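Local coordinates for beta-porphyranase A (Bacteroides plebeius, PDB 4AW7), which hydrolyses the sulfated red-seaweed polysaccharide porphyran, cleaving the linkages between beta-D-galactose and alpha-L-galactose-6-sulfate to release mainly disaccharides, at residues A[286-289]-A[290-294]; A[361-364]-A[365-368]; A[511-514]-A[515-519]. One frame throughout, in Å; residues are numbered along the deposited sequence. Where two conformers were deposited one is given.

Interaction 1: A[286-289]-A[290-294]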
ATOM      1  N   ASP A 286      -3.283  21.903  10.623  1.00 18.97           N
ATOM      2  CA  ASP A 286      -3.907  23.049   9.991  0.50 19.42           C
ATOM      3  C   ASP A 286      -5.100  22.554   9.149  1.00 19.61           C
ATOM      4  O   ASP A 286      -4.877  21.655   8.366  1.00 18.76           O
ATOM      5  CB  ASP A 286      -2.849  23.666   9.065  0.50 19.32           C
ATOM      6  CG  ASP A 286      -3.331  24.894   8.361  0.50 19.99           C
ATOM      7  OD1 ASP A 286      -3.991  24.768   7.334  0.50 18.52           O
ATOM      8  OD2 ASP A 286      -3.035  26.003   8.837  0.50 25.52           O
ATOM      9  N   ASP A 287      -6.291  23.154   9.240  1.00 20.68           N
ATOM     10  CA  ASP A 287      -7.468  22.697   8.458  1.00 22.30           C
ATOM     11  C   ASP A 287      -7.272  22.660   6.941  1.00 23.60           C
ATOM     12  O   ASP A 287      -7.947  21.891   6.277  1.00 24.44           O
ATOM     13  CB  ASP A 287      -8.726  23.557   8.682  1.00 23.55           C
ATOM     14  CG  ASP A 287      -9.571  23.147   9.886  1.00 25.16           C
ATOM     15  OD1 ASP A 287      -9.681  21.956  10.242  1.00 25.96           O
ATOM     16  OD2 ASP A 287     -10.226  24.071  10.449  1.00 33.33           O
ATOM     17  N   ILE A 288      -6.409  23.484   6.378  1.00 23.53           N
ATOM     18  CA  ILE A 288      -6.206  23.437   4.923  1.00 24.52           C
ATOM     19  C   ILE A 288      -5.025  22.570   4.559  1.00 22.74           C
ATOM     20  O   ILE A 288      -5.120  21.677   3.718  1.00 23.13           O
ATOM     21  CB  ILE A 288      -5.971  24.825   4.316  1.00 25.32           C
ATOM     22  CG1 ILE A 288      -7.212  25.715   4.518  1.00 29.02           C
ATOM     23  CG2 ILE A 288      -5.608  24.662   2.831  1.00 26.29           C
ATOM     24  CD1 ILE A 288      -6.951  27.228   4.340  1.00 33.83           C
ATOM     25  N   SER A 289      -3.898  22.764   5.215  1.00 22.13           N
ATOM     26  CA  SER A 289      -2.770  22.011   4.774  1.00 21.74           C
ATOM     27  C   SER A 289      -2.875  20.511   5.136  1.00 20.14           C
ATOM     28  O   SER A 289      -2.480  19.664   4.372  1.00 20.69           O
ATOM     29  CB  SER A 289      -1.462  22.677   5.199  1.00 24.34           C
ATOM     30  OG  SER A 289      -0.988  22.190   6.394  1.00 27.47           O
ATOM     31  N   SER A 290      -3.454  20.195   6.290  1.00 17.62           N
ATOM     32  CA  SER A 290      -3.424  18.825   6.777  1.00 17.33           C
ATOM     33  C   SER A 290      -4.439  17.921   6.068  1.00 16.56           C
ATOM     34  O   SER A 290      -4.272  16.697   6.074  1.00 17.80           O
ATOM     35  CB  SER A 290      -3.598  18.789   8.296  1.00 17.31           C
ATOM     36  OG  SER A 290      -2.635  19.611   8.969  1.00 19.37           O
ATOM     37  N   VAL A 291      -5.427  18.481   5.368  1.00 16.59           N
ATOM     38  CA  VAL A 291      -6.335  17.681   4.519  1.00 17.54           C
ATOM     39  C   VAL A 291      -5.823  17.432   3.093  1.00 16.45           C
ATOM     40  O   VAL A 291      -6.408  16.578   2.373  1.00 17.78           O
ATOM     41  CB  VAL A 291      -7.762  18.259   4.459  1.00 19.02           C
ATOM     42  CG1 VAL A 291      -8.273  18.460   5.862  1.00 21.25           C
ATOM     43  CG2 VAL A 291      -7.837  19.556   3.625  1.00 20.20           C
ATOM     44  N   ARG A 292      -4.734  18.060   2.692  1.00 17.09           N
ATOM     45  CA  ARG A 292      -4.176  17.838   1.351  1.00 18.32           C
ATOM     46  C   ARG A 292      -3.848  16.316   1.158  1.00 18.50           C
ATOM     47  O   ARG A 292      -3.957  15.770   0.044  1.00 20.32           O
ATOM     48  CB  ARG A 292      -2.962  18.755   1.084  1.00 19.78           C
ATOM     49  CG  ARG A 292      -3.275  20.252   1.078  1.00 21.04           C
ATOM     50  CD  ARG A 292      -2.047  21.229   0.999  1.00 24.32           C
ATOM     51  NE  ARG A 292      -2.498  22.636   1.004  1.00 23.84           N
ATOM     52  CZ  ARG A 292      -1.847  23.679   1.523  1.00 28.03           C
ATOM     53  NH1 ARG A 292      -0.687  23.522   2.152  1.00 29.40           N
ATOM     54  NH2 ARG A 292      -2.378  24.908   1.427  1.00 28.39           N
ATOM     55  N   SER A 293      -3.493  15.619   2.244  1.00 16.73           N
ATOM     56  CA  SER A 293      -3.224  14.155   2.231  1.00 15.37           C
ATOM     57  C   SER A 293      -4.308  13.284   1.653  1.00 13.99           C
ATOM     58  O   SER A 293      -4.050  12.168   1.200  1.00 13.24           O
ATOM     59  CB  SER A 293      -2.946  13.682   3.688  1.00 15.44           C
ATOM     60  OG  SER A 293      -1.752  14.221   4.171  1.00 22.39           O
ATOM     61  N   VAL A 294      -5.552  13.742   1.719  1.00 13.64           N
ATOM     62  CA  VAL A 294      -6.669  12.933   1.244  1.00 12.29           C
ATOM     63  C   VAL A 294      -6.522  12.570  -0.229  1.00 10.28           C
ATOM     64  O   VAL A 294      -6.864  11.470  -0.626  1.00 10.53           O
ATOM     65  CB  VAL A 294      -8.017  13.616   1.517  1.00 12.25           C
ATOM     66  CG1 VAL A 294      -9.159  12.952   0.758  1.00 14.19           C
ATOM     67  CG2 VAL A 294      -8.283  13.608   3.045  1.00 15.04           C
TER
HETATM   68  O   HOH W   1      -1.619  17.205   4.128  1.00 24.74           O
HETATM   69  O   HOH W   2      -0.137  19.528   7.687  1.00 25.85           O
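An Asx turn, formed by D286 in the conformer described here, lies just ahead of helix 293-305, and the backbone of D286 is bonded to S290. D286 and S290 clasp each other twice. The backbone N of D286 donates almost straight to S290 OG at 2.9 Å (177°), and the backbone N of S290 returns a bond to D286 O at 2.9 Å. In the same conformer OD1 also accepts from two backbone amides further on: I288 N and S289 N, each 2.9 Å from D286 OD1, arrive from opposite faces of the carboxylate on its anti side. With CG anti to the backbone N (chi1 -178°), the carboxylate reaches forward along the chain to these two amides. A type I turn from S289 to R292 follows, its R292 N reaching S289 O at 3.2 Å. R292, extended from CG to NE, then runs back along the chain: S289 CA lies 3.5 Å over one guanidinium face, offset toward the rim, and I288 CG2 comes 3.5 Å from R292 NH2. A water joins S289 OG to S290 OG, while another donates to both S289 O and S293 OG.

The segment lies in the loop that follows strand 268-276, which carries the likely nucleophile E272, and runs into helix 293-305. R292 reaches D277 through a salt bridge and the carbonyl of Y430 through NE, while V291 and V294 pack against I434 of strand 433-441.

Interaction 2: A[361-364]-A[365-368]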
ATOM      1  N   PHE A 361     -12.952  11.320   2.895  1.00  8.47           N
ATOM      2  CA  PHE A 361     -12.350  10.155   2.266  1.00  7.78           C
ATOM      3  C   PHE A 361     -13.185   8.921   2.533  1.00  7.93           C
ATOM      4  O   PHE A 361     -13.470   8.120   1.645  1.00  7.90           O
ATOM      5  CB  PHE A 361     -10.917   9.938   2.790  1.00  9.15           C
ATOM      6  CG  PHE A 361     -10.309   8.643   2.334  1.00  8.03           C
ATOM      7  CD1 PHE A 361      -9.923   8.441   1.024  1.00  8.87           C
ATOM      8  CD2 PHE A 361     -10.107   7.627   3.235  1.00  9.67           C
ATOM      9  CE1 PHE A 361      -9.401   7.228   0.622  1.00  9.05           C
ATOM     10  CE2 PHE A 361      -9.594   6.391   2.842  1.00  9.35           C
ATOM     11  CZ  PHE A 361      -9.214   6.198   1.519  1.00  9.63           C
ATOM     12  N   PHE A 362     -13.599   8.762   3.792  1.00  8.34           N
ATOM     13  CA  PHE A 362     -14.413   7.627   4.182  1.00  8.88           C
ATOM     14  C   PHE A 362     -15.861   7.749   3.675  1.00  8.82           C
ATOM     15  O   PHE A 362     -16.485   6.759   3.314  1.00  8.85           O
ATOM     16  CB  PHE A 362     -14.304   7.401   5.672  1.00  8.72           C
ATOM     17  CG  PHE A 362     -12.877   7.133   6.110  1.00  8.18           C
ATOM     18  CD1 PHE A 362     -12.301   5.911   5.880  1.00  8.88           C
ATOM     19  CD2 PHE A 362     -12.128   8.114   6.714  1.00  9.14           C
ATOM     20  CE1 PHE A 362     -11.009   5.665   6.250  1.00  9.35           C
ATOM     21  CE2 PHE A 362     -10.825   7.860   7.113  1.00  8.90           C
ATOM     22  CZ  PHE A 362     -10.270   6.622   6.883  1.00  9.41           C
ATOM     23  N   GLU A 363     -16.390   8.960   3.619  1.00  9.20           N
ATOM     24  CA  GLU A 363     -17.726   9.160   3.028  1.00  9.75           C
ATOM     25  C   GLU A 363     -17.737   8.696   1.564  1.00  9.40           C
ATOM     26  O   GLU A 363     -18.644   7.983   1.135  1.00  9.84           O
ATOM     27  CB  GLU A 363     -18.143  10.622   3.118  1.00 10.98           C
ATOM     28  CG  GLU A 363     -19.624  10.813   2.755  1.00 13.67           C
ATOM     29  CD  GLU A 363     -20.540  10.233   3.857  1.00 16.74           C
ATOM     30  OE1 GLU A 363     -20.380  10.651   4.969  1.00 20.46           O
ATOM     31  OE2 GLU A 363     -21.406   9.333   3.634  1.00 21.33           O
ATOM     32  N   LEU A 364     -16.691   9.054   0.821  1.00  8.73           N
ATOM     33  CA  LEU A 364     -16.626   8.741  -0.588  1.00  8.41           C
ATOM     34  C   LEU A 364     -16.745   7.226  -0.820  1.00  8.60           C
ATOM     35  O   LEU A 364     -17.368   6.784  -1.796  1.00  8.84           O
ATOM     36  CB  LEU A 364     -15.279   9.241  -1.155  1.00  8.50           C
ATOM     37  CG  LEU A 364     -14.909   8.916  -2.588  1.00  8.67           C
ATOM     38  CD1 LEU A 364     -15.896   9.629  -3.535  1.00 10.95           C
ATOM     39  CD2 LEU A 364     -13.479   9.306  -2.898  1.00  9.99           C
ATOM     40  N   TRP A 365     -16.095   6.455   0.043  1.00  8.28           N
ATOM     41  CA  TRP A 365     -16.031   5.015  -0.081  1.00  8.31           C
ATOM     42  C   TRP A 365     -17.045   4.264   0.757  1.00  8.75           C
ATOM     43  O   TRP A 365     -17.057   3.043   0.799  1.00  8.53           O
ATOM     44  CB  TRP A 365     -14.602   4.545   0.230  1.00  8.18           C
ATOM     45  CG  TRP A 365     -13.616   5.002  -0.813  1.00  7.93           C
ATOM     46  CD1 TRP A 365     -12.769   6.049  -0.738  1.00  8.30           C
ATOM     47  CD2 TRP A 365     -13.440   4.428  -2.112  1.00  7.96           C
ATOM     48  NE1 TRP A 365     -12.072   6.170  -1.907  1.00  8.48           N
ATOM     49  CE2 TRP A 365     -12.462   5.175  -2.768  1.00  8.75           C
ATOM     50  CE3 TRP A 365     -13.992   3.327  -2.756  1.00  8.20           C
ATOM     51  CZ2 TRP A 365     -12.016   4.854  -4.050  1.00  9.41           C
ATOM     52  CZ3 TRP A 365     -13.554   3.024  -4.051  1.00  9.66           C
ATOM     53  CH2 TRP A 365     -12.554   3.783  -4.653  1.00 10.20           C
ATOM     54  N   LYS A 366     -17.948   4.977   1.424  1.00  9.60           N
ATOM     55  CA  LYS A 366     -18.886   4.298   2.307  1.00 10.47           C
ATOM     56  C   LYS A 366     -19.788   3.357   1.504  1.00  9.10           C
ATOM     57  O   LYS A 366     -20.222   3.665   0.392  1.00 11.09           O
ATOM     58  CB  LYS A 366     -19.717   5.315   3.108  1.00 12.75           C
ATOM     59  CG  LYS A 366     -20.557   4.662   4.244  1.00 15.23           C
ATOM     60  CD  LYS A 366     -21.269   5.763   5.041  1.00 16.81           C
ATOM     61  CE  LYS A 366     -22.448   5.283   5.902  1.00 18.49           C
ATOM     62  NZ  LYS A 366     -22.937   6.359   6.754  1.00 21.73           N
ATOM     63  N   ASN A 367     -20.029   2.188   2.060  1.00  9.59           N
ATOM     64  CA  ASN A 367     -20.843   1.133   1.438  1.00  9.73           C
ATOM     65  C   ASN A 367     -20.244   0.433   0.248  1.00  9.25           C
ATOM     66  O   ASN A 367     -20.797  -0.552  -0.210  1.00 11.01           O
ATOM     67  CB  ASN A 367     -22.285   1.614   1.156  1.00 11.15           C
ATOM     68  CG  ASN A 367     -23.042   1.923   2.461  1.00 14.96           C
ATOM     69  OD1 ASN A 367     -23.201   1.046   3.294  1.00 20.83           O
ATOM     70  ND2 ASN A 367     -23.456   3.143   2.618  1.00 24.79           N
ATOM     71  N   VAL A 368     -19.090   0.890  -0.234  1.00  8.33           N
ATOM     72  CA  VAL A 368     -18.480   0.268  -1.401  1.00  8.32           C
ATOM     73  C   VAL A 368     -17.938  -1.104  -1.000  1.00  8.92           C
ATOM     74  O   VAL A 368     -17.111  -1.228  -0.109  1.00  9.41           O
ATOM     75  CB  VAL A 368     -17.365   1.129  -2.023  1.00  7.99           C
ATOM     76  CG1 VAL A 368     -16.668   0.387  -3.175  1.00  9.52           C
ATOM     77  CG2 VAL A 368     -17.910   2.490  -2.479  1.00  9.49           C
TER
HETATM   78  O   HOH W   3     -21.315   8.771   7.154  1.00 28.77           O
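The indole of W365 has L364 CG over one face of its five-membered ring, a CH-pi contact 4.2 Å from the ring centroid and 21° off its normal. At the edge, F361 O sits near the indole plane, 3.2 Å from W365 CD1, and V368 CG1 lies in that plane too. F361 meets the tryptophan obliquely, the planes 58° apart, with W365 CD1 over one phenyl face, 3.8 Å from F361 CE1. F362 adds a third ring: its CE2 lies at the edge of F361, whose CD2 stands 3.6 Å above the centre of the F362 ring. F44 stacks on W365.

K366 N donates to E363 O at 3.1 Å as the chain leaves the helix; a type II turn from W365 to V368 follows. On the partly exposed flank, E363, bent at chi2 (71°), brings its carboxylate round toward K366. E363 OE2 stays 4.6 Å from K366 NZ, a water bridges E363 OE1 to NZ, and NZ also donates to D62 O. The chemistry is divided: aromatic and aliphatic surfaces fill the buried side, where N298 satisfies indole NE1, while water mediates between the charges, a looser coupling than a salt bridge.

Interaction 3: A[511-514]-A[515-519]; sequences IGRP and VSASK
Strand 503-514 ends in a type I turn from P514 to A517, closed by A517 N donating to P514 O at 2.9 Å. The arginine just before the turn grips the chain just after it. R513 bends at chi3 (77°), which swings its guanidinium across to S518: NH1 donates 2.8 Å to S518 O, lying in the carbonyl plane on a lone pair, and the acceptor is only 3° out of the guanidinium plane. A517 CB sits over the centre of one guanidinium face, 3.5 Å above it, so a methyl group and a carbonyl oxygen locate the same cation from its face and its edge. D573 adds a salt bridge to NH1, and its other carboxylate oxygen receives S518 N; G575 O accepts from NH2.

Beyond the turn, K519 curls back at chi4. Its NZ is 2.8 Å from a water that also lies 2.8 Å from both P514 O and A517 O, and its aliphatic part crosses I511 at about a right angle, K519 CG being 4.2 Å from I511 CD1. The ammonium also makes a cation-pi contact with F547 of strand 546-555. This is a type I turn in the loop joining two sheets: the chain passes here from the five-stranded mixed sheet holding 503-514 to the four-stranded antiparallel sheet holding 522-525, within the C-terminal beta-rich region and away from the sugar-binding cleft.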
ATOM      1  N   ILE A 511      12.016   0.307 -13.985  1.00  8.40           N
ATOM      2  CA  ILE A 511      13.367   0.782 -14.286  1.00  8.84           C
ATOM      3  C   ILE A 511      13.744   1.884 -13.316  1.00  8.87           C
ATOM      4  O   ILE A 511      12.918   2.686 -12.889  1.00  9.17           O
ATOM      5  CB  ILE A 511      13.525   1.254 -15.751  1.00  9.46           C
ATOM      6  CG1 ILE A 511      12.578   2.393 -16.069  1.00 10.36           C
ATOM      7  CG2 ILE A 511      13.327   0.072 -16.715  1.00 11.21           C
ATOM      8  CD1 ILE A 511      12.779   3.021 -17.492  1.00 12.81           C
ATOM      9  N   GLY A 512      15.037   1.912 -12.976  1.00  9.21           N
ATOM     10  CA  GLY A 512      15.667   3.029 -12.261  1.00  9.34           C
ATOM     11  C   GLY A 512      16.789   3.521 -13.159  1.00 10.12           C
ATOM     12  O   GLY A 512      17.754   2.796 -13.403  1.00 10.67           O
ATOM     13  N   ARG A 513      16.653   4.751 -13.646  1.00 10.13           N
ATOM     14  CA  ARG A 513      17.662   5.310 -14.563  1.00 11.07           C
ATOM     15  C   ARG A 513      17.723   6.812 -14.329  1.00 11.15           C
ATOM     16  O   ARG A 513      16.762   7.431 -13.895  1.00 10.96           O
ATOM     17  CB  ARG A 513      17.280   5.078 -16.043  1.00 11.33           C
ATOM     18  CG  ARG A 513      16.861   3.662 -16.431  1.00 11.71           C
ATOM     19  CD  ARG A 513      16.830   3.491 -17.897  1.00 12.12           C
ATOM     20  NE  ARG A 513      18.202   3.342 -18.413  1.00 13.11           N
ATOM     21  CZ  ARG A 513      18.571   3.446 -19.696  1.00 12.80           C
ATOM     22  NH1 ARG A 513      17.715   3.833 -20.609  1.00 12.73           N
ATOM     23  NH2 ARG A 513      19.843   3.250 -20.020  1.00 13.72           N
ATOM     24  N   PRO A 514      18.865   7.438 -14.678  1.00 12.43           N
ATOM     25  CA  PRO A 514      18.867   8.899 -14.741  1.00 12.54           C
ATOM     26  C   PRO A 514      17.651   9.434 -15.490  1.00 12.94           C
ATOM     27  O   PRO A 514      17.258   8.807 -16.489  1.00 13.64           O
ATOM     28  CB  PRO A 514      20.162   9.212 -15.502  1.00 13.75           C
ATOM     29  CG  PRO A 514      21.062   8.076 -15.127  1.00 14.83           C
ATOM     30  CD  PRO A 514      20.116   6.850 -15.178  1.00 13.62           C
ATOM     31  N   VAL A 515      17.074  10.573 -15.085  1.00 12.92           N
ATOM     32  CA  VAL A 515      15.851  11.058 -15.716  1.00 15.66           C
ATOM     33  C   VAL A 515      15.998  11.266 -17.234  1.00 15.59           C
ATOM     34  O   VAL A 515      15.021  11.109 -17.960  1.00 17.92           O
ATOM     35  CB  VAL A 515      15.249  12.317 -15.049  1.00 16.07           C
ATOM     36  CG1 VAL A 515      14.768  11.984 -13.675  1.00 17.97           C
ATOM     37  CG2 VAL A 515      16.244  13.496 -15.015  1.00 18.69           C
ATOM     38  N   SER A 516      17.220  11.520 -17.731  1.00 16.39           N
ATOM     39  CA  SER A 516      17.431  11.739 -19.173  0.50 16.72           C
ATOM     40  C   SER A 516      17.588  10.458 -19.979  1.00 16.33           C
ATOM     41  O   SER A 516      17.567  10.509 -21.219  1.00 18.19           O
ATOM     42  CB  SER A 516      18.658  12.636 -19.416  0.50 17.53           C
ATOM     43  OG  SER A 516      19.835  11.997 -18.973  0.50 19.04           O
ATOM     44  N   ALA A 517      17.743   9.323 -19.320  1.00 15.06           N
ATOM     45  CA  ALA A 517      17.940   8.077 -20.028  1.00 14.56           C
ATOM     46  C   ALA A 517      16.631   7.597 -20.681  1.00 15.10           C
ATOM     47  O   ALA A 517      15.518   7.945 -20.235  1.00 16.21           O
ATOM     48  CB  ALA A 517      18.534   7.012 -19.131  1.00 15.39           C
ATOM     49  N   SER A 518      16.759   6.816 -21.757  1.00 14.68           N
ATOM     50  CA  SER A 518      15.584   6.377 -22.488  1.00 15.20           C
ATOM     51  C   SER A 518      14.620   5.554 -21.619  1.00 14.57           C
ATOM     52  O   SER A 518      15.045   4.657 -20.891  1.00 14.37           O
ATOM     53  CB  SER A 518      16.048   5.523 -23.659  1.00 15.47           C
ATOM     54  OG  SER A 518      14.942   5.074 -24.421  1.00 17.59           O
ATOM     55  N   LYS A 519      13.332   5.840 -21.795  1.00 14.60           N
ATOM     56  CA  LYS A 519      12.263   5.033 -21.219  1.00 15.07           C
ATOM     57  C   LYS A 519      11.511   4.247 -22.315  1.00 16.12           C
ATOM     58  O   LYS A 519      10.395   3.753 -22.059  1.00 17.32           O
ATOM     59  CB  LYS A 519      11.281   5.908 -20.471  1.00 14.97           C
ATOM     60  CG  LYS A 519      11.919   6.665 -19.318  1.00 15.49           C
ATOM     61  CD  LYS A 519      10.947   7.621 -18.772  1.00 17.38           C
ATOM     62  CE  LYS A 519      11.428   8.351 -17.550  1.00 16.35           C
ATOM     63  NZ  LYS A 519      12.557   9.284 -17.766  1.00 15.72           N
TER
HETATM   64  O   HOH W   4      14.871   7.709 -17.547  1.00 15.42           O

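Interactions 1 and 2 are neighbours, touching where V294 CG1 packs 4.0 Å from F361 CB; helix 293-305, entered through the first, also supplies N298 and F297 to the second. Interaction 2 is buried and chiefly aromatic, at the exit of a short helix, whereas interaction 1 is partly buried and relies on serine, aspartate and backbone bonds at a helix entrance, with an arginine laid against the chain. Interaction 3 stands apart, its nearest atoms about 24 Å from interaction 1 and about 26 Å from interaction 2. Also partly buried, it ends a strand instead, with a cation as its hub.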